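Local coordinates for protein PmoD (Methylocystis sp. ATCC 49242, PDB 6CPD) that binds copper(I) through its periplasmic cupredoxin-like domain and belongs to a family found in methane- and ammonia-oxidising bacteria, at residues 70-73 with 74-78. Sequence-based numbering, arbitrary orientation.
Sequences TGEK and ELDAL
Gly71 O accepts the first bond of a short helix: Leu75 N reaches it at 2.9 Å, nearly straight, with N-H...O at 165°. Gly71 is the N-cap residue, and the CB of Leu75 lies against the same oxygen. One residue on, Asp76 N bonds to Glu72 O, also at 2.9 Å, but comes from above the carbonyl plane, 36° out of it. A third, longer bond from Ala77 N to Lys73 O continues the i to i+4 pattern along this short helix.

The side chains of Glu72 and Asp76 meet on one flank. With CG of Asp76 set beside its own backbone N (chi1 -82°), Asp76 OD2 comes to 2.8 Å from Glu72 OE1, and the two carboxylate planes stand at right angles. Asp76 OD2 also lies 3.1 Å from Glu72 O, another acceptor. Carboxylate oxygens as close as this pair suggest that one of the acids holds a proton. Glu72 OE2 forms a salt bridge to Arg58, which probably eases the crowding of charge; Asp76 OD1 is only weakly paired with that arginine, at long range. Lys73 and Glu74 pass each other at an angle, Lys73 CE 4.0 Å from Glu74 OE2, and their charged ends do not meet.

Helix 72-77 lies on the surface of a beta-rich domain, in the connection between strands 55-61 and 79-86. Leu75 packs on Arg58, Ala77 O bonds to Arg61, and Leu78 touches Ile60, all three on strand 55-61, just before the chain enters strand 79-86.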
loop_
_atom_site.group_PDB
_atom_site.type_symbol
_atom_site.label_atom_id
_atom_site.label_comp_id
_atom_site.label_asym_id
_atom_site.label_seq_id
_atom_site.Cartn_x
_atom_site.Cartn_y
_atom_site.Cartn_z
ATOM N N THR B 70 -7.756 -3.746 -24.428
ATOM C CA THR B 70 -6.365 -4.063 -24.712
ATOM C C THR B 70 -5.908 -3.371 -25.992
ATOM O O THR B 70 -4.710 -3.212 -26.225
ATOM C CB THR B 70 -6.152 -5.583 -24.831
ATOM O OG1 THR B 70 -7.193 -6.149 -25.637
ATOM C CG2 THR B 70 -6.193 -6.230 -23.453
ATOM N N GLY B 71 -6.865 -2.948 -26.815
ATOM C CA GLY B 71 -6.553 -2.212 -28.030
ATOM C C GLY B 71 -5.991 -0.844 -27.688
ATOM O O GLY B 71 -6.506 -0.164 -26.797
ATOM N N GLU B 72 -4.946 -0.434 -28.403
ATOM C CA GLU B 72 -4.201 0.779 -28.063
ATOM C C GLU B 72 -5.061 2.026 -28.339
ATOM O O GLU B 72 -4.944 3.039 -27.652
ATOM C CB GLU B 72 -2.882 0.833 -28.843
ATOM C CG GLU B 72 -1.688 1.315 -28.002
ATOM C CD GLU B 72 -1.351 2.789 -28.160
ATOM O OE1 GLU B 72 -1.862 3.440 -29.102
ATOM O OE2 GLU B 72 -0.571 3.296 -27.319
ATOM N N LYS B 73 -5.918 1.949 -29.353
ATOM C CA LYS B 73 -6.827 3.051 -29.643
ATOM C C LYS B 73 -7.861 3.215 -28.526
ATOM O O LYS B 73 -8.211 4.338 -28.157
ATOM C CB LYS B 73 -7.531 2.846 -30.980
ATOM C CG LYS B 73 -8.321 4.067 -31.413
ATOM C CD LYS B 73 -8.860 3.927 -32.818
ATOM C CE LYS B 73 -9.785 2.725 -32.962
ATOM N NZ LYS B 73 -10.305 2.592 -34.360
ATOM N N GLU B 74 -8.369 2.092 -28.021
ATOM C CA GLU B 74 -9.362 2.108 -26.949
ATOM C C GLU B 74 -8.728 2.593 -25.661
ATOM O O GLU B 74 -9.319 3.380 -24.923
ATOM C CB GLU B 74 -9.987 0.724 -26.750
ATOM C CG GLU B 74 -11.074 0.379 -27.776
ATOM C CD GLU B 74 -10.522 0.146 -29.174
ATOM O OE1 GLU B 74 -9.319 -0.174 -29.298
ATOM O OE2 GLU B 74 -11.293 0.284 -30.153
ATOM N N LEU B 75 -7.523 2.109 -25.384
ATOM C CA LEU B 75 -6.796 2.549 -24.208
ATOM C C LEU B 75 -6.471 4.033 -24.311
ATOM O O LEU B 75 -6.522 4.746 -23.317
ATOM C CB LEU B 75 -5.530 1.714 -24.019
ATOM C CG LEU B 75 -5.764 0.362 -23.340
ATOM C CD1 LEU B 75 -4.511 -0.496 -23.372
ATOM C CD2 LEU B 75 -6.227 0.546 -21.897
ATOM N N ASP B 76 -6.137 4.502 -25.512
ATOM C CA ASP B 76 -5.815 5.919 -25.693
ATOM C C ASP B 76 -7.007 6.837 -25.373
ATOM O O ASP B 76 -6.840 7.903 -24.771
ATOM C CB ASP B 76 -5.323 6.175 -27.122
ATOM C CG ASP B 76 -3.847 5.844 -27.299
ATOM O OD1 ASP B 76 -3.105 5.816 -26.288
ATOM O OD2 ASP B 76 -3.427 5.610 -28.453
ATOM N N ALA B 77 -8.205 6.412 -25.766
ATOM C CA ALA B 77 -9.430 7.161 -25.487
ATOM C C ALA B 77 -9.631 7.400 -23.988
ATOM O O ALA B 77 -10.252 8.381 -23.576
ATOM C CB ALA B 77 -10.640 6.434 -26.067
ATOM N N LEU B 78 -9.125 6.478 -23.181
ATOM C CA LEU B 78 -9.279 6.538 -21.728
ATOM C C LEU B 78 -8.094 7.185 -20.998
ATOM O O LEU B 78 -8.130 7.353 -19.777
ATOM C CB LEU B 78 -9.484 5.115 -21.187
ATOM C CG LEU B 78 -10.727 4.361 -21.675
ATOM C CD1 LEU B 78 -10.685 2.892 -21.258
ATOM C CD2 LEU B 78 -11.953 5.039 -21.088
#